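Local coordinates for rhodopsin (Todarodes pacificus, PDB 2Z73), which acts as the squid visual photoreceptor, holding 11-cis retinal, whose light-induced isomerization activates G-protein signalling to phospholipase C, at residues C108-G112 with C184-F188; V86-M92 with Y111-G115; V19-W23 with D189-R193. Residues are numbered along the deposited sequence.

Contact 1. Residues C108-G112 with C184-F188. With RET (retinal), chain D.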
loop_
_atom_site.group_PDB
_atom_site.type_symbol
_atom_site.label_atom_id
_atom_site.label_comp_id
_atom_site.label_asym_id
_atom_site.label_seq_id
_atom_site.Cartn_x
_atom_site.Cartn_y
_atom_site.Cartn_z
ATOM N N CYS A 108 -11.566 -8.197 17.536
ATOM C CA CYS A 108 -11.597 -6.773 17.211
ATOM C C CYS A 108 -10.194 -6.194 17.294
ATOM O O CYS A 108 -9.743 -5.504 16.382
ATOM C CB CYS A 108 -12.521 -6.054 18.199
ATOM S SG CYS A 108 -12.756 -4.245 18.045
ATOM N N LYS A 109 -9.500 -6.484 18.389
ATOM C CA LYS A 109 -8.144 -5.979 18.562
ATOM C C LYS A 109 -7.259 -6.488 17.428
ATOM O O LYS A 109 -6.571 -5.718 16.759
ATOM C CB LYS A 109 -7.580 -6.427 19.909
ATOM C CG LYS A 109 -8.473 -6.058 21.074
ATOM C CD LYS A 109 -7.859 -6.471 22.385
ATOM C CE LYS A 109 -8.740 -6.055 23.550
ATOM N NZ LYS A 109 -8.042 -6.221 24.857
ATOM N N VAL A 110 -7.287 -7.797 17.213
ATOM C CA VAL A 110 -6.498 -8.399 16.151
ATOM C C VAL A 110 -6.852 -7.732 14.835
ATOM O O VAL A 110 -5.979 -7.409 14.026
ATOM C CB VAL A 110 -6.781 -9.904 16.035
ATOM C CG1 VAL A 110 -6.289 -10.424 14.684
ATOM C CG2 VAL A 110 -6.096 -10.648 17.186
ATOM N N TYR A 111 -8.144 -7.522 14.625
ATOM C CA TYR A 111 -8.612 -6.903 13.395
ATOM C C TYR A 111 -7.999 -5.522 13.240
ATOM O O TYR A 111 -7.280 -5.257 12.276
ATOM C CB TYR A 111 -10.129 -6.807 13.409
ATOM C CG TYR A 111 -10.737 -6.214 12.162
ATOM C CD1 TYR A 111 -11.439 -7.015 11.256
ATOM C CD2 TYR A 111 -10.648 -4.842 11.899
ATOM C CE1 TYR A 111 -12.040 -6.462 10.121
ATOM C CE2 TYR A 111 -11.246 -4.284 10.769
ATOM C CZ TYR A 111 -11.936 -5.099 9.889
ATOM O OH TYR A 111 -12.514 -4.552 8.770
ATOM N N GLY A 112 -8.281 -4.640 14.188
ATOM C CA GLY A 112 -7.756 -3.287 14.115
ATOM C C GLY A 112 -6.244 -3.208 14.042
ATOM O O GLY A 112 -5.703 -2.403 13.291
ATOM N N CYS A 184 -19.360 -2.597 12.712
ATOM C CA CYS A 184 -19.188 -3.925 12.129
ATOM C C CYS A 184 -17.768 -4.158 11.659
ATOM O O CYS A 184 -17.496 -5.046 10.860
ATOM C CB CYS A 184 -20.176 -4.158 10.989
ATOM S SG CYS A 184 -21.827 -4.495 11.608
ATOM N N ASN A 185 -16.867 -3.322 12.141
ATOM C CA ASN A 185 -15.461 -3.483 11.840
ATOM C C ASN A 185 -14.765 -2.712 12.945
ATOM O O ASN A 185 -15.402 -1.947 13.672
ATOM C CB ASN A 185 -15.093 -2.969 10.438
ATOM C CG ASN A 185 -15.003 -1.467 10.356
ATOM O OD1 ASN A 185 -15.988 -0.795 10.054
ATOM N ND2 ASN A 185 -13.811 -0.924 10.625
ATOM N N CYS A 186 -13.474 -2.935 13.107
ATOM C CA CYS A 186 -12.760 -2.270 14.172
ATOM C C CYS A 186 -11.652 -1.381 13.648
ATOM O O CYS A 186 -11.304 -1.439 12.478
ATOM C CB CYS A 186 -12.233 -3.334 15.154
ATOM S SG CYS A 186 -13.587 -3.963 16.221
ATOM N N SER A 187 -11.133 -0.527 14.518
ATOM C CA SER A 187 -10.060 0.397 14.169
ATOM C C SER A 187 -9.546 0.957 15.486
ATOM O O SER A 187 -9.947 0.488 16.549
ATOM C CB SER A 187 -10.604 1.529 13.294
ATOM O OG SER A 187 -9.553 2.360 12.832
ATOM N N PHE A 188 -8.659 1.946 15.430
ATOM C CA PHE A 188 -8.151 2.539 16.664
ATOM C C PHE A 188 -9.151 3.561 17.183
ATOM O O PHE A 188 -10.094 3.932 16.486
ATOM C CB PHE A 188 -6.785 3.183 16.434
ATOM C CG PHE A 188 -6.782 4.282 15.407
ATOM C CD1 PHE A 188 -6.653 5.616 15.795
ATOM C CD2 PHE A 188 -6.880 3.989 14.057
ATOM C CE1 PHE A 188 -6.622 6.645 14.850
ATOM C CE2 PHE A 188 -6.850 5.007 13.102
ATOM C CZ PHE A 188 -6.721 6.340 13.504
HETATM C C1 RET D . -3.655 6.892 9.643
HETATM C C2 RET D . -3.341 7.864 8.470
HETATM C C3 RET D . -3.350 7.245 7.082
HETATM C C4 RET D . -2.484 5.976 6.991
HETATM C C5 RET D . -2.741 4.997 8.138
HETATM C C6 RET D . -3.272 5.385 9.342
HETATM C C7 RET D . -3.538 4.399 10.471
HETATM C C8 RET D . -4.556 3.433 10.465
HETATM C C9 RET D . -4.911 2.369 11.415
HETATM C C10 RET D . -5.957 1.637 11.013
HETATM C C11 RET D . -6.589 0.473 11.596
HETATM C C12 RET D . -7.665 -0.226 11.123
HETATM C C13 RET D . -8.647 -0.034 9.987
HETATM C C14 RET D . -9.584 -0.995 9.724
HETATM C C15 RET D . -10.582 -0.877 8.654
HETATM C C16 RET D . -2.943 7.384 10.903
HETATM C C17 RET D . -5.183 7.061 9.928
HETATM C C18 RET D . -2.334 3.607 7.725
HETATM C C19 RET D . -4.100 2.156 12.677
HETATM C C20 RET D . -8.529 1.276 9.176
#
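Cys108, near the extracellular end of helix 104-138, is covalently tied to Cys186 on strand 186-188: SG to SG is 2.0 Å, with a chi3 of -104°. The CA-to-CB bond of Cys108 points sideways, that of Cys186 toward the helix. One helical turn further, Tyr111 packs against the strand. Its ring edge faces the backbone carbonyl of Cys186, with CE2 3.3 Å from Cys186 O. Tyr111 CD2 packs 3.9 Å from Cys186 CB, and its OH comes within 3.5 Å of Asn185 CB. That hydroxyl is hydrogen-bonded to Asn87 O and to Lys305 NZ, of the lysine that bears retinal in the native pigment. At Gly112 the backbones come closest: Gly112 CA lies 4.3 Å from Ser187 CA, and the strand crosses the helix at -66° with axes 6.7 Å apart. Retinal runs past this crossing. Its C14 lies 3.3 Å from Cys186 O and 3.8 Å from Tyr111 CE2, C11 is 3.5 Å from Gly112 O, C12 is 3.6 Å from Ser187 OG, which is hydrogen-bonded to Tyr277 OH, and C19 is 3.6 Å from Phe188 CD2. Asn185 ND2 donates to Cys186 O at 3.2 Å, while Asn185 OD1 pairs with Gln298. This is the disulfide-linked lid of rhodopsin-family receptors, in which the second extracellular loop is fastened to transmembrane helix 3 over the chromophore pocket.

Contact 2. Residues V86-M92 with Y111-G115; sequences VNGFPLM and YGFIG. With RET (retinal), chain D.
Part of the retinal pocket wall is built where transmembrane helix 2 meets helix 3. Val86 and Asn87 belong to the last part of helix 70-87. The helix is interrupted at Gly88 (phi/psi -110/-98), the chain passes through a cis peptide bond between Phe89 and Pro90, and a weakly bonded helix follows at about 91-92, with Met92 N bonded to Gly88 O at 3.0 Å. Residues 111-115 are regular helix, and the nearest CA pair is Val86-Tyr111, 6.5 Å apart. Tyr111 (chi1 t, chi2 108°) fits as a knob into a hole formed by Val86, Asn87, Leu91 and Met92. Because the helix is broken, the carbonyl of Asn87 can take the ring's hydroxyl: Tyr111 OH donates to Asn87 O at 3.0 Å. Asn87 OD1 sits over one ring face, 3.1 Å from Tyr111 CE2, while Asn87 ND2 is bonded to Phe83 O. Leu91 CB meets the ring edge, 3.8 Å from Tyr111 CD1, and Met92 SD lies 3.8 Å from Tyr111 OH. One turn on, Ile114 CG2 packs 3.8 Å from Val86 CB. Gly115 CA approaches Asn87 ND2 at 3.7 Å, on the side where retinal passes: RET C14 is 3.8 Å from both Asn87 OD1 and Tyr111 CE2.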
loop_
_atom_site.group_PDB
_atom_site.type_symbol
_atom_site.label_atom_id
_atom_site.label_comp_id
_atom_site.label_asym_id
_atom_site.label_seq_id
_atom_site.Cartn_x
_atom_site.Cartn_y
_atom_site.Cartn_z
ATOM N N VAL A 86 -7.980 -10.375 6.336
ATOM C CA VAL A 86 -8.436 -10.074 7.669
ATOM C C VAL A 86 -9.500 -8.984 7.777
ATOM O O VAL A 86 -10.398 -9.076 8.604
ATOM C CB VAL A 86 -7.245 -9.693 8.568
ATOM C CG1 VAL A 86 -7.728 -9.372 9.979
ATOM C CG2 VAL A 86 -6.248 -10.823 8.603
ATOM N N ASN A 87 -9.397 -7.956 6.945
ATOM C CA ASN A 87 -10.339 -6.853 7.002
ATOM C C ASN A 87 -11.633 -7.030 6.221
ATOM O O ASN A 87 -12.534 -6.206 6.327
ATOM C CB ASN A 87 -9.647 -5.562 6.552
ATOM C CG ASN A 87 -8.638 -5.060 7.568
ATOM O OD1 ASN A 87 -9.007 -4.531 8.614
ATOM N ND2 ASN A 87 -7.358 -5.235 7.269
ATOM N N GLY A 88 -11.735 -8.094 5.436
ATOM C CA GLY A 88 -12.942 -8.299 4.658
ATOM C C GLY A 88 -13.765 -9.467 5.148
ATOM O O GLY A 88 -14.551 -9.347 6.105
ATOM N N PHE A 89 -13.592 -10.603 4.477
ATOM C CA PHE A 89 -14.308 -11.818 4.856
ATOM C C PHE A 89 -13.406 -12.670 5.740
ATOM O O PHE A 89 -12.226 -12.859 5.428
ATOM C CB PHE A 89 -14.743 -12.604 3.619
ATOM C CG PHE A 89 -15.408 -13.908 3.945
ATOM C CD1 PHE A 89 -14.654 -15.073 4.086
ATOM C CD2 PHE A 89 -16.772 -13.964 4.179
ATOM C CE1 PHE A 89 -15.253 -16.275 4.461
ATOM C CE2 PHE A 89 -17.381 -15.161 4.554
ATOM C CZ PHE A 89 -16.613 -16.320 4.697
ATOM N N PRO A 90 -13.956 -13.221 6.841
ATOM C CA PRO A 90 -15.341 -13.114 7.305
ATOM C C PRO A 90 -15.623 -12.137 8.453
ATOM O O PRO A 90 -16.782 -11.863 8.758
ATOM C CB PRO A 90 -15.638 -14.534 7.744
ATOM C CG PRO A 90 -14.382 -14.855 8.491
ATOM C CD PRO A 90 -13.280 -14.330 7.543
ATOM N N LEU A 91 -14.584 -11.626 9.103
ATOM C CA LEU A 91 -14.790 -10.732 10.238
ATOM C C LEU A 91 -15.738 -9.546 9.995
ATOM O O LEU A 91 -16.633 -9.289 10.807
ATOM C CB LEU A 91 -13.433 -10.247 10.770
ATOM C CG LEU A 91 -12.532 -11.368 11.328
ATOM C CD1 LEU A 91 -11.177 -10.830 11.754
ATOM C CD2 LEU A 91 -13.225 -12.033 12.493
ATOM N N MET A 92 -15.572 -8.819 8.893
ATOM C CA MET A 92 -16.461 -7.687 8.661
ATOM C C MET A 92 -17.707 -8.099 7.898
ATOM O O MET A 92 -18.828 -7.854 8.342
ATOM C CB MET A 92 -15.751 -6.558 7.911
ATOM C CG MET A 92 -16.568 -5.263 7.897
ATOM S SD MET A 92 -15.840 -3.846 7.025
ATOM C CE MET A 92 -17.145 -2.693 7.189
ATOM N N TYR A 111 -8.144 -7.522 14.625
ATOM C CA TYR A 111 -8.612 -6.903 13.395
ATOM C C TYR A 111 -7.999 -5.522 13.240
ATOM O O TYR A 111 -7.280 -5.257 12.276
ATOM C CB TYR A 111 -10.129 -6.807 13.409
ATOM C CG TYR A 111 -10.737 -6.214 12.162
ATOM C CD1 TYR A 111 -11.439 -7.015 11.256
ATOM C CD2 TYR A 111 -10.648 -4.842 11.899
ATOM C CE1 TYR A 111 -12.040 -6.462 10.121
ATOM C CE2 TYR A 111 -11.246 -4.284 10.769
ATOM C CZ TYR A 111 -11.936 -5.099 9.889
ATOM O OH TYR A 111 -12.514 -4.552 8.770
ATOM N N GLY A 112 -8.281 -4.640 14.188
ATOM C CA GLY A 112 -7.756 -3.287 14.115
ATOM C C GLY A 112 -6.244 -3.208 14.042
ATOM O O GLY A 112 -5.703 -2.403 13.291
ATOM N N PHE A 113 -5.574 -4.045 14.831
ATOM C CA PHE A 113 -4.116 -4.098 14.887
ATOM C C PHE A 113 -3.498 -4.552 13.551
ATOM O O PHE A 113 -2.453 -4.043 13.128
ATOM C CB PHE A 113 -3.703 -5.043 16.012
ATOM C CG PHE A 113 -2.221 -5.260 16.123
ATOM C CD1 PHE A 113 -1.344 -4.190 16.186
ATOM C CD2 PHE A 113 -1.707 -6.552 16.218
ATOM C CE1 PHE A 113 0.022 -4.388 16.341
ATOM C CE2 PHE A 113 -0.334 -6.766 16.373
ATOM C CZ PHE A 113 0.532 -5.675 16.436
ATOM N N ILE A 114 -4.146 -5.520 12.908
ATOM C CA ILE A 114 -3.695 -6.040 11.639
ATOM C C ILE A 114 -3.922 -5.002 10.553
ATOM O O ILE A 114 -3.112 -4.848 9.628
ATOM C CB ILE A 114 -4.459 -7.321 11.272
ATOM C CG1 ILE A 114 -3.969 -8.477 12.145
ATOM C CG2 ILE A 114 -4.283 -7.642 9.796
ATOM C CD1 ILE A 114 -2.523 -8.862 11.895
ATOM N N GLY A 115 -5.032 -4.286 10.667
ATOM C CA GLY A 115 -5.348 -3.264 9.692
ATOM C C GLY A 115 -4.302 -2.172 9.744
ATOM O O GLY A 115 -3.803 -1.711 8.711
HETATM C C1 RET D . -3.655 6.892 9.643
HETATM C C2 RET D . -3.341 7.864 8.470
HETATM C C3 RET D . -3.350 7.245 7.082
HETATM C C4 RET D . -2.484 5.976 6.991
HETATM C C5 RET D . -2.741 4.997 8.138
HETATM C C6 RET D . -3.272 5.385 9.342
HETATM C C7 RET D . -3.538 4.399 10.471
HETATM C C8 RET D . -4.556 3.433 10.465
HETATM C C9 RET D . -4.911 2.369 11.415
HETATM C C10 RET D . -5.957 1.637 11.013
HETATM C C11 RET D . -6.589 0.473 11.596
HETATM C C12 RET D . -7.665 -0.226 11.123
HETATM C C13 RET D . -8.647 -0.034 9.987
HETATM C C14 RET D . -9.584 -0.995 9.724
HETATM C C15 RET D . -10.582 -0.877 8.654
HETATM C C16 RET D . -2.943 7.384 10.903
HETATM C C17 RET D . -5.183 7.061 9.928
HETATM C C18 RET D . -2.334 3.607 7.725
HETATM C C19 RET D . -4.100 2.156 12.677
HETATM C C20 RET D . -8.529 1.276 9.176
#

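Contact 3. Residues V19-W23 with D189-R193; sequences VHPHW and DYISR
Asp189 opens an irregular loop that leads from strand 186-188 to helix 195-224. Its side chain (chi1 t) reaches forward to the residues that follow: Asp189 OD1 accepts from Ile191 N at 3.0 Å and Ser192 N at 3.2 Å, and Asp189 OD2 takes Ser192 OG at 2.7 Å. The first of these bonds makes an Asx turn; the CA-to-CB bond of Ile191 points toward residues 19-23. Tyr190 (chi1 p) reaches the indole edge-on, its OH 3.0 Å from Trp23 CZ2 and its CE2 3.8 Å from the same CZ2. The hydroxyl is hydrogen-bonded to Glu180. Ile191 (chi1 m, chi2 t) is the main wedge, and its CA lies 8.0 Å from that of His22, the closest CA pair. In the partner segment the backbone is extended at Val19 and His20, and a weakly bonded helix follows at about 21-23. His20 is its N-cap, with His20 ND1 accepting from His22 N at 2.8 Å. Thus an N-terminal segment lies against the second extracellular loop on the extracellular side of the seven-helix receptor. Ile191 CG2 makes a CH-pi contact with a face of the His20 ring (chi1 t), 3.4 Å from its centroid and 23° off the normal. Ile191 CD1 points between two aromatic side chains, 3.2 Å from Trp23 NE1 and 3.6 Å from His22 CD2 at that ring's edge. Trp23 has chi1 m and chi2 116°, and His22 NE2 is bonded to Val292 O. Ser192 OG closes the row 4.1 Å from His20 CD2, at the imidazole edge.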
loop_
_atom_site.group_PDB
_atom_site.type_symbol
_atom_site.label_atom_id
_atom_site.label_comp_id
_atom_site.label_asym_id
_atom_site.label_seq_id
_atom_site.Cartn_x
_atom_site.Cartn_y
_atom_site.Cartn_z
ATOM N N VAL A 19 -19.231 -0.081 23.156
ATOM C CA VAL A 19 -19.329 0.944 22.124
ATOM C C VAL A 19 -19.241 2.352 22.703
ATOM O O VAL A 19 -19.961 2.686 23.635
ATOM C CB VAL A 19 -20.662 0.835 21.387
ATOM C CG1 VAL A 19 -20.873 2.057 20.498
ATOM C CG2 VAL A 19 -20.702 -0.460 20.582
ATOM N N HIS A 20 -18.367 3.182 22.153
ATOM C CA HIS A 20 -18.225 4.547 22.634
ATOM C C HIS A 20 -19.557 5.250 22.511
ATOM O O HIS A 20 -20.250 5.102 21.504
ATOM C CB HIS A 20 -17.193 5.314 21.819
ATOM C CG HIS A 20 -16.851 6.650 22.392
ATOM N ND1 HIS A 20 -17.736 7.704 22.399
ATOM C CD2 HIS A 20 -15.728 7.096 23.005
ATOM C CE1 HIS A 20 -17.174 8.741 22.993
ATOM N NE2 HIS A 20 -15.956 8.399 23.370
ATOM N N PRO A 21 -19.936 6.031 23.537
ATOM C CA PRO A 21 -21.193 6.781 23.583
ATOM C C PRO A 21 -21.488 7.518 22.282
ATOM O O PRO A 21 -22.635 7.604 21.848
ATOM C CB PRO A 21 -20.970 7.731 24.745
ATOM C CG PRO A 21 -20.135 6.920 25.664
ATOM C CD PRO A 21 -19.123 6.315 24.734
ATOM N N HIS A 22 -20.441 8.045 21.661
ATOM C CA HIS A 22 -20.604 8.783 20.424
ATOM C C HIS A 22 -21.342 8.031 19.332
ATOM O O HIS A 22 -22.182 8.608 18.643
ATOM C CB HIS A 22 -19.262 9.231 19.870
ATOM C CG HIS A 22 -19.368 9.804 18.498
ATOM N ND1 HIS A 22 -20.235 10.830 18.193
ATOM C CD2 HIS A 22 -18.763 9.464 17.335
ATOM C CE1 HIS A 22 -20.161 11.098 16.902
ATOM N NE2 HIS A 22 -19.275 10.283 16.358
ATOM N N TRP A 23 -21.035 6.753 19.158
ATOM C CA TRP A 23 -21.696 5.969 18.113
ATOM C C TRP A 23 -23.081 5.514 18.551
ATOM O O TRP A 23 -23.892 5.074 17.744
ATOM C CB TRP A 23 -20.849 4.740 17.745
ATOM C CG TRP A 23 -19.449 5.056 17.282
ATOM C CD1 TRP A 23 -18.289 4.709 17.905
ATOM C CD2 TRP A 23 -19.067 5.781 16.105
ATOM N NE1 TRP A 23 -17.210 5.170 17.195
ATOM C CE2 TRP A 23 -17.660 5.832 16.086
ATOM C CE3 TRP A 23 -19.778 6.392 15.068
ATOM C CZ2 TRP A 23 -16.945 6.471 15.069
ATOM C CZ3 TRP A 23 -19.071 7.033 14.054
ATOM C CH2 TRP A 23 -17.665 7.066 14.063
ATOM N N ASP A 189 -8.958 4.012 18.414
ATOM C CA ASP A 189 -9.858 4.992 19.020
ATOM C C ASP A 189 -9.406 6.430 18.728
ATOM O O ASP A 189 -8.415 6.909 19.286
ATOM C CB ASP A 189 -9.922 4.750 20.528
ATOM C CG ASP A 189 -11.011 5.544 21.199
ATOM O OD1 ASP A 189 -11.740 6.277 20.500
ATOM O OD2 ASP A 189 -11.136 5.427 22.434
ATOM N N TYR A 190 -10.136 7.103 17.840
ATOM C CA TYR A 190 -9.821 8.484 17.466
ATOM C C TYR A 190 -10.816 9.443 18.107
ATOM O O TYR A 190 -10.815 10.638 17.826
ATOM C CB TYR A 190 -9.842 8.646 15.941
ATOM C CG TYR A 190 -11.048 8.026 15.262
ATOM C CD1 TYR A 190 -10.906 6.939 14.395
ATOM C CD2 TYR A 190 -12.332 8.513 15.497
ATOM C CE1 TYR A 190 -12.011 6.353 13.780
ATOM C CE2 TYR A 190 -13.445 7.933 14.891
ATOM C CZ TYR A 190 -13.275 6.850 14.032
ATOM O OH TYR A 190 -14.373 6.259 13.445
ATOM N N ILE A 191 -11.659 8.905 18.977
ATOM C CA ILE A 191 -12.654 9.711 19.666
ATOM C C ILE A 191 -12.154 10.155 21.052
ATOM O O ILE A 191 -12.090 11.349 21.342
ATOM C CB ILE A 191 -13.963 8.928 19.803
ATOM C CG1 ILE A 191 -14.530 8.638 18.407
ATOM C CG2 ILE A 191 -14.940 9.704 20.640
ATOM C CD1 ILE A 191 -15.761 7.744 18.415
ATOM N N SER A 192 -11.799 9.195 21.899
ATOM C CA SER A 192 -11.286 9.500 23.231
ATOM C C SER A 192 -10.155 10.516 23.126
ATOM O O SER A 192 -9.262 10.369 22.295
ATOM C CB SER A 192 -10.767 8.230 23.902
ATOM O OG SER A 192 -11.837 7.357 24.214
ATOM N N ARG A 193 -10.187 11.535 23.981
ATOM C CA ARG A 193 -9.178 12.587 23.940
ATOM C C ARG A 193 -8.213 12.681 25.114
ATOM O O ARG A 193 -7.634 13.744 25.354
ATOM C CB ARG A 193 -9.859 13.929 23.741
ATOM C CG ARG A 193 -10.744 13.959 22.525
ATOM C CD ARG A 193 -11.179 15.359 22.207
ATOM N NE ARG A 193 -11.945 15.429 20.968
ATOM C CZ ARG A 193 -12.385 16.561 20.441
ATOM N NH1 ARG A 193 -13.072 16.547 19.313
ATOM N NH2 ARG A 193 -12.130 17.710 21.044
#

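From the N terminus, residues 19-23 come first and wait longest for their partner: contact 3 closes the widest loop, back from 189-193, and contacts 1 and 2 are nested within it. Contact 2 closes a short loop between transmembrane helices 2 and 3. Contact 1 starts on the part of helix 104-138 where contact 2 ends, shares Tyr111 and Gly112 with it, and reaches forward to strand 186-188. The two also touch directly, Met92 SD lying 3.6 Å from Asn185 CB. Residues 184-188 run straight into 189-193, so one extracellular loop joins helix 3 and the retinal pocket to the N-terminal segment.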